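Local coordinates for protein Phthiocerol/phenolphthiocerol synthesis polyketide synthase type I PpsC (Mycobacterium tuberculosis, PDB 5NJI) that probably dehydrates polyketide intermediates in phthiocerol and phenolphthiocerol synthesis, and binds a dodecenoyl-CoA in its dehydratase domain, at residues Y73-L78 with R220-H225; P226-I231 with G274-G279. The protein carries 1 engineered substitution. All blocks are in the same frame, centred on the assembly; numbering follows the deposited sequence. Where two conformers were deposited one is given.

Interaction 1 (Y73-L78 with R220-H225); sequences YAEIAL and REFMLH
E75 OE2 is held by two donors: the backbone N of M223, at 2.9 Å, and H29 NE2 from outside the two segments. The M223 N-H points at it almost straight, 167° at the hydrogen, and comes in on the syn side of the carboxylate, tilted 30° out of its plane. The other oxygen, OE1, takes the backbone N of L224 at 2.7 Å; this bond is more bent, and the donor stands well above the carboxylate plane. One glutamate side chain thus accepts from two successive amides of the loop. Its shape explains how: CG lies anti to the backbone N (chi1 166°), and a bend at chi2 swings the carboxylate away from the helix toward the loop. F222 crosses the glutamate at about a right angle, its CD1 3.8 Å from E75 OE2, while H29 also meets the phenyl ring. In the double hot-dog fold expected of polyketide synthase dehydratases, the long helix 70-84 is the central helix of one hot dog, and the 220-225 loop leads into the helix 226-234 of the other. H225 is the N-cap of that second helix, its ND1 accepting from V227 N. The rest of the contact is apolar. L78 sends CD1 to L224 CD2, 3.7 Å away in the conformer described, with A74 CB touching the same methyl; L78 CB also faces M223 CB at 4.1 Å. A74 and L78 also pack on I95 of strand 93-100, and M223 O accepts a hydrogen bond from Q91 NE2.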
loop_
_atom_site.group_PDB
_atom_site.type_symbol
_atom_site.label_atom_id
_atom_site.label_comp_id
_atom_site.label_asym_id
_atom_site.label_seq_id
_atom_site.Cartn_x
_atom_site.Cartn_y
_atom_site.Cartn_z
ATOM N N TYR A 73 1.851 -4.719 3.188
ATOM C CA TYR A 73 3.008 -5.524 2.820
ATOM C C TYR A 73 4.159 -4.637 2.357
ATOM O O TYR A 73 5.330 -4.927 2.622
ATOM C CB TYR A 73 2.636 -6.506 1.716
ATOM C CG TYR A 73 1.555 -7.503 2.060
ATOM C CD1 TYR A 73 1.839 -8.648 2.779
ATOM C CD2 TYR A 73 0.257 -7.300 1.648
ATOM C CE1 TYR A 73 0.864 -9.557 3.043
ATOM C CE2 TYR A 73 -0.727 -8.195 1.918
ATOM C CZ TYR A 73 -0.425 -9.326 2.607
ATOM O OH TYR A 73 -1.426 -10.228 2.856
ATOM N N ALA A 74 3.844 -3.548 1.656
ATOM C CA ALA A 74 4.892 -2.619 1.251
ATOM C C ALA A 74 5.598 -2.029 2.459
ATOM O O ALA A 74 6.830 -1.974 2.503
ATOM C CB ALA A 74 4.297 -1.508 0.386
ATOM N N GLU A 75 4.833 -1.601 3.473
ATOM C CA GLU A 75 5.451 -1.085 4.688
ATOM C C GLU A 75 6.279 -2.159 5.398
ATOM O O GLU A 75 7.373 -1.888 5.906
ATOM C CB GLU A 75 4.369 -0.516 5.598
ATOM C CG GLU A 75 4.833 -0.251 7.027
ATOM C CD GLU A 75 6.052 0.667 7.100
ATOM O OE1 GLU A 75 6.387 1.344 6.105
ATOM O OE2 GLU A 75 6.689 0.716 8.167
ATOM N N ILE A 76 5.767 -3.384 5.469
ATOM C CA ILE A 76 6.518 -4.430 6.148
ATOM C C ILE A 76 7.855 -4.668 5.465
ATOM O O ILE A 76 8.879 -4.832 6.132
ATOM C CB ILE A 76 5.680 -5.717 6.221
ATOM C CG1 ILE A 76 4.515 -5.504 7.186
ATOM C CG2 ILE A 76 6.519 -6.897 6.650
ATOM C CD1 ILE A 76 3.376 -6.498 7.003
ATOM N N ALA A 77 7.869 -4.700 4.135
ATOM C CA ALA A 77 9.128 -4.913 3.427
ATOM C C ALA A 77 10.115 -3.775 3.685
ATOM O O ALA A 77 11.303 -4.018 3.939
ATOM C CB ALA A 77 8.866 -5.078 1.934
ATOM N N LEU A 78 9.652 -2.522 3.615
ATOM C CA LEU A 78 10.541 -1.387 3.877
ATOM C C LEU A 78 11.027 -1.372 5.314
ATOM O O LEU A 78 12.203 -1.093 5.574
ATOM C CB LEU A 78 9.837 -0.069 3.543
ATOM C CG LEU A 78 9.538 0.086 2.064
ATOM C CD1 LEU A 78 8.633 1.275 1.926
ATOM C CD2 LEU A 78 10.805 0.295 1.245
ATOM N N ARG A 220 4.132 5.883 14.619
ATOM C CA ARG A 220 5.513 6.320 14.766
ATOM C C ARG A 220 6.600 5.471 14.035
ATOM O O ARG A 220 7.619 5.957 13.686
ATOM C CB ARG A 220 5.914 6.474 16.247
ATOM C CG ARG A 220 5.337 5.440 17.227
ATOM C CD ARG A 220 3.823 5.048 17.225
ATOM N NE ARG A 220 2.931 5.888 18.054
ATOM C CZ ARG A 220 2.085 6.869 17.690
ATOM N NH1 ARG A 220 1.880 7.309 16.441
ATOM N NH2 ARG A 220 1.387 7.402 18.638
ATOM N N GLU A 221 6.418 4.157 13.976
ATOM C CA GLU A 221 7.447 3.279 13.433
ATOM C C GLU A 221 7.322 3.056 11.933
ATOM O O GLU A 221 8.156 2.343 11.367
ATOM C CB GLU A 221 7.423 1.921 14.147
ATOM C CG GLU A 221 7.603 2.013 15.652
ATOM C CD GLU A 221 8.942 2.610 16.040
ATOM O OE1 GLU A 221 9.943 2.311 15.355
ATOM O OE2 GLU A 221 8.991 3.383 17.021
ATOM N N PHE A 222 6.339 3.658 11.264
ATOM C CA PHE A 222 6.137 3.370 9.847
ATOM C C PHE A 222 7.124 4.133 8.973
ATOM O O PHE A 222 7.332 5.337 9.154
ATOM C CB PHE A 222 4.718 3.721 9.397
ATOM C CG PHE A 222 3.628 2.878 10.014
ATOM C CD1 PHE A 222 3.875 1.604 10.484
ATOM C CD2 PHE A 222 2.334 3.364 10.083
ATOM C CE1 PHE A 222 2.860 0.839 11.030
ATOM C CE2 PHE A 222 1.325 2.619 10.621
ATOM C CZ PHE A 222 1.584 1.345 11.103
ATOM N N MET A 223 7.585 3.440 7.966
ATOM C CA MET A 223 8.425 4.015 6.934
ATOM C C MET A 223 7.431 4.658 5.912
ATOM O O MET A 223 7.566 5.785 5.496
ATOM C CB MET A 223 9.321 3.007 6.179
ATOM C CG MET A 223 10.368 2.295 6.997
ATOM S SD MET A 223 11.608 3.460 7.458
ATOM C CE MET A 223 12.292 3.811 5.871
ATOM N N LEU A 224 6.391 3.981 5.694
ATOM C CA LEU A 224 5.352 4.309 4.689
ATOM C C LEU A 224 3.994 3.996 5.319
ATOM O O LEU A 224 3.866 2.983 5.843
ATOM C CB LEU A 224 5.561 3.401 3.400
ATOM C CG LEU A 224 4.745 3.437 2.100
ATOM C CD1 LEU A 224 4.756 4.829 1.486
ATOM C CD2 LEU A 224 5.164 2.391 1.051
ATOM N N HIS A 225 3.223 4.890 5.588
ATOM C CA HIS A 225 1.958 4.694 6.301
ATOM C C HIS A 225 0.989 3.913 5.351
ATOM O O HIS A 225 0.596 4.443 4.411
ATOM C CB HIS A 225 1.296 6.034 6.789
ATOM C CG HIS A 225 0.241 5.844 7.840
ATOM N ND1 HIS A 225 -0.770 4.930 7.717
ATOM C CD2 HIS A 225 0.072 6.410 9.061
ATOM C CE1 HIS A 225 -1.512 4.946 8.803
ATOM N NE2 HIS A 225 -1.026 5.838 9.630
#

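Interaction 2 (P226-I231 with G274-G279); sequences PVMMDI and GDITRG. With 8Z2 (~{S}-[2-[3-[[(2~{R})-4-[[[(2~{R},3~{S},4~{R},5~{R})-5-(6-aminopurin-9-yl)-4-oxidanyl-3-phosphonooxy-oxolan-2-yl]methoxy-oxidanyl-phosphoryl]oxy-oxidanyl-phosphoryl]oxy-3,3-dimethyl-2-oxidanyl-butanoyl]amino]propanoylamino]ethyl] (~{E})-dodec-2-enethioate), chain B.
M228 leaves helix 226-234 toward the 3-10 segment 276-278, and I276 points back so that its CD1 meets the helix at M228 CB, 3.8 Å away, and at M229 N. M228 CG is anti to its own N (chi1 -161°), which puts it 3.3 Å from I276 O, and a bend at chi2 turns the chain alongside the 3-10 segment toward G279. The methyl end, in the conformer described, runs implausibly close to G279 O, so its exact place is doubtful. I276 holds CG1 between its backbone N and carbonyl carbon, chi1 67°, which, with chi2 extended, lays CD1 against the helix backbone, 3.7 Å from M229 N. D275 OD1 accepts from T277 N at 2.9 Å, an Asx turn at the start of the 3-10 segment, and also from T277 OG1 at 2.7 Å, both from the same face of the carboxylate. On the helix D230 points elsewhere, into the acyl-CoA pocket. Around the pair, I276 and M229 both pack on L308 of strand 306-317, M228 rests against V209 of strand 205-209, and M229 also touches A71 of helix 70-84.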
loop_
_atom_site.group_PDB
_atom_site.type_symbol
_atom_site.label_atom_id
_atom_site.label_comp_id
_atom_site.label_asym_id
_atom_site.label_seq_id
_atom_site.Cartn_x
_atom_site.Cartn_y
_atom_site.Cartn_z
ATOM N N PRO A 226 0.638 2.674 5.664
ATOM C CA PRO A 226 -0.184 1.890 4.775
ATOM C C PRO A 226 -1.566 2.523 4.441
ATOM O O PRO A 226 -2.086 2.393 3.411
ATOM C CB PRO A 226 -0.380 0.557 5.540
ATOM C CG PRO A 226 0.687 0.500 6.489
ATOM C CD PRO A 226 1.115 1.882 6.805
ATOM N N VAL A 227 -2.150 3.165 5.432
ATOM C CA VAL A 227 -3.524 3.670 5.198
ATOM C C VAL A 227 -3.441 4.807 4.199
ATOM O O VAL A 227 -4.171 4.979 3.322
ATOM C CB VAL A 227 -4.245 4.192 6.491
ATOM C CG1 VAL A 227 -5.588 4.747 6.197
ATOM C CG2 VAL A 227 -4.233 3.105 7.545
ATOM N N MET A 228 -2.439 5.646 4.394
ATOM C CA MET A 228 -2.154 6.707 3.412
ATOM C C MET A 228 -1.827 6.336 1.772
ATOM O O MET A 228 -2.371 6.736 0.865
ATOM C CB MET A 228 -1.088 7.775 3.840
ATOM C CG MET A 228 -1.121 9.049 3.060
ATOM S SD MET A 228 -2.526 10.010 3.717
ATOM C CE MET A 228 -2.232 11.659 3.214
ATOM N N MET A 229 -1.015 5.278 1.746
ATOM C CA MET A 229 -0.731 4.627 0.490
ATOM C C MET A 229 -2.072 4.059 -0.077
ATOM O O MET A 229 -2.348 4.220 -1.189
ATOM C CB MET A 229 0.308 3.492 0.535
ATOM C CG MET A 229 0.514 2.818 -0.794
ATOM S SD MET A 229 1.937 1.763 -0.628
ATOM C CE MET A 229 1.888 0.932 -2.174
ATOM N N ASP A 230 -2.867 3.359 0.739
ATOM C CA ASP A 230 -4.119 2.843 0.222
ATOM C C ASP A 230 -5.021 3.972 -0.265
ATOM O O ASP A 230 -5.660 3.840 -1.313
ATOM C CB ASP A 230 -4.846 2.007 1.279
ATOM C CG ASP A 230 -6.026 1.251 0.684
ATOM O OD1 ASP A 230 -5.783 0.216 0.019
ATOM O OD2 ASP A 230 -7.186 1.706 0.836
ATOM N N ILE A 231 -5.103 5.073 0.496
ATOM C CA ILE A 231 -5.920 6.218 0.095
ATOM C C ILE A 231 -5.456 6.743 -1.251
ATOM O O ILE A 231 -6.265 7.018 -2.146
ATOM C CB ILE A 231 -5.877 7.313 1.184
ATOM C CG1 ILE A 231 -6.657 6.883 2.422
ATOM C CG2 ILE A 231 -6.443 8.647 0.654
ATOM C CD1 ILE A 231 -6.260 7.665 3.691
ATOM N N GLY A 274 9.508 11.029 1.253
ATOM C CA GLY A 274 9.334 11.674 2.532
ATOM C C GLY A 274 8.188 11.039 3.286
ATOM O O GLY A 274 7.718 9.960 2.929
ATOM N N ASP A 275 7.745 11.730 4.332
ATOM C CA ASP A 275 6.651 11.261 5.176
ATOM C C ASP A 275 5.333 11.420 4.426
ATOM O O ASP A 275 4.829 12.539 4.262
ATOM C CB ASP A 275 6.651 12.035 6.492
ATOM C CG ASP A 275 5.502 11.649 7.411
ATOM O OD1 ASP A 275 4.653 10.815 7.029
ATOM O OD2 ASP A 275 5.443 12.181 8.539
ATOM N N ILE A 276 4.757 10.299 3.968
ATOM C CA ILE A 276 3.586 10.396 3.108
ATOM C C ILE A 276 2.338 10.848 3.854
ATOM O O ILE A 276 1.356 11.233 3.206
ATOM C CB ILE A 276 3.355 9.076 2.333
ATOM C CG1 ILE A 276 2.958 7.925 3.232
ATOM C CG2 ILE A 276 4.613 8.681 1.555
ATOM C CD1 ILE A 276 2.278 6.774 2.450
ATOM N N THR A 277 2.355 10.884 5.190
ATOM C CA THR A 277 1.199 11.427 5.894
ATOM C C THR A 277 1.055 12.925 5.689
ATOM O O THR A 277 0.008 13.470 6.047
ATOM C CB THR A 277 1.236 11.160 7.408
ATOM O OG1 THR A 277 2.343 11.826 8.018
ATOM C CG2 THR A 277 1.300 9.666 7.709
ATOM N N ARG A 278 2.066 13.589 5.115
ATOM C CA ARG A 278 1.938 14.982 4.700
ATOM C C ARG A 278 1.275 15.128 3.341
ATOM O O ARG A 278 1.156 16.250 2.836
ATOM C CB ARG A 278 3.316 15.655 4.669
ATOM C CG ARG A 278 4.000 15.744 6.037
ATOM C CD ARG A 278 5.222 16.686 6.039
ATOM N NE ARG A 278 6.373 16.169 5.291
ATOM C CZ ARG A 278 6.722 16.550 4.058
ATOM N NH1 ARG A 278 6.015 17.460 3.400
ATOM N NH2 ARG A 278 7.789 16.019 3.470
ATOM N N GLY A 279 0.878 14.031 2.703
ATOM C CA GLY A 279 0.302 14.136 1.382
ATOM C C GLY A 279 -1.085 14.740 1.424
ATOM O O GLY A 279 -1.906 14.404 2.277
HETATM C C2 8Z2 B . 5.770 -16.461 -7.876
HETATM C C4 8Z2 B . 3.612 -17.340 -8.116
HETATM C C5 8Z2 B . 4.038 -18.493 -7.654
HETATM C C6 8Z2 B . 5.293 -18.666 -7.322
HETATM C C8 8Z2 B . 1.981 -18.741 -8.078
HETATM C C10 8Z2 B . -10.376 0.118 -8.507
HETATM C C11 8Z2 B . -10.334 0.285 -9.972
HETATM C C12 8Z2 B . -11.402 -0.513 -10.616
HETATM N N9 8Z2 B . 2.319 -17.479 -8.322
HETATM N N7 8Z2 B . 3.032 -19.329 -7.611
HETATM N N3 8Z2 B . 4.460 -16.302 -8.238
HETATM N N1 8Z2 B . 6.185 -17.681 -7.424
HETATM N N6 8Z2 B . 5.570 -19.868 -6.883
HETATM C "C1'" 8Z2 B . 1.890 -16.040 -8.885
HETATM C "C2'" 8Z2 B . 2.296 -16.215 -10.299
HETATM O "O2'" 8Z2 B . 2.973 -14.975 -10.455
HETATM C "C3'" 8Z2 B . 0.877 -16.443 -11.037
HETATM O "O3'" 8Z2 B . 1.120 -17.111 -12.310
HETATM C "C4'" 8Z2 B . 0.310 -14.934 -10.600
HETATM O "O4'" 8Z2 B . 0.643 -15.056 -9.140
HETATM C "C5'" 8Z2 B . -1.124 -14.433 -10.673
HETATM O "O5'" 8Z2 B . -2.046 -15.116 -9.910
HETATM P P1 8Z2 B . -2.360 -16.560 -9.968
HETATM O O11 8Z2 B . -1.379 -17.019 -8.992
HETATM O O12 8Z2 B . -1.987 -17.300 -11.200
HETATM O O6 8Z2 B . -3.959 -16.936 -9.505
HETATM P P2 8Z2 B . -4.250 -17.602 -8.064
HETATM O O21 8Z2 B . -2.951 -18.196 -7.372
HETATM O O22 8Z2 B . -5.214 -18.580 -7.759
HETATM O O7 8Z2 B . -4.732 -16.185 -7.409
HETATM C CPA 8Z2 B . -5.045 -14.943 -8.063
HETATM C CPB 8Z2 B . -5.430 -14.001 -6.891
HETATM C CP8 8Z2 B . -4.236 -13.992 -5.920
HETATM C CP7 8Z2 B . -5.721 -12.608 -7.351
HETATM C CP9 8Z2 B . -6.664 -14.571 -6.201
HETATM O OP3 8Z2 B . -3.170 -13.516 -6.643
HETATM C CP6 8Z2 B . -4.437 -13.124 -4.650
HETATM O OP2 8Z2 B . -5.310 -13.402 -3.910
HETATM N NP2 8Z2 B . -3.504 -12.231 -4.357
HETATM C CP5 8Z2 B . -3.474 -11.379 -3.189
HETATM C CP4 8Z2 B . -4.127 -10.048 -3.509
HETATM C CP3 8Z2 B . -4.087 -9.175 -2.234
HETATM O OP1 8Z2 B . -4.006 -9.682 -1.168
HETATM N NP1 8Z2 B . -4.162 -7.874 -2.376
HETATM C CP2 8Z2 B . -4.088 -6.972 -1.267
HETATM C CP1 8Z2 B . -5.363 -6.923 -0.504
HETATM S S 8Z2 B . -6.694 -6.176 -1.495
HETATM P P3 8Z2 B . 1.862 -18.700 -12.162
HETATM O O31 8Z2 B . 0.991 -19.352 -10.870
HETATM O O32 8Z2 B . 3.169 -18.778 -11.653
HETATM O O33 8Z2 B . 1.783 -19.663 -13.265
HETATM C CA1 8Z2 B . -6.302 -4.694 -1.483
HETATM C CA2 8Z2 B . -7.241 -3.782 -2.181
HETATM O OA1 8Z2 B . -5.354 -4.177 -0.981
HETATM C CA3 8Z2 B . -6.883 -2.349 -2.244
HETATM C CA4 8Z2 B . -7.798 -1.459 -2.980
HETATM C CA5 8Z2 B . -7.232 -0.081 -3.207
HETATM C CA6 8Z2 B . -8.204 0.756 -4.025
HETATM C CA7 8Z2 B . -8.157 0.373 -5.522
HETATM C CA8 8Z2 B . -9.389 0.822 -6.282
HETATM C CA9 8Z2 B . -9.241 0.785 -7.827
#

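Interaction 1 leads straight into interaction 2: L224 and H225 end its loop, and P226 starts the helix. The two centres are 10 Å apart and joined by packing, with L224 CD2 3.7 Å from M229 SD and H225 CD2 3.7 Å from T277 CG2. H225 to D230 reads HPVMMD, matching the HPxxxD motif of these dehydratases, whose aspartate in relatives belongs to the catalytic pair. Here D230 OD1 lies 3.6 Å from CA3 of the bound acyl chain, at its double bond, and OD2 is hydrogen-bonded to Q234. Both contacts bear on helix 226-234, which carries D230, or on the loop leading into it; the side chain of A74, in interaction 1, lies about 10 Å from the ligand.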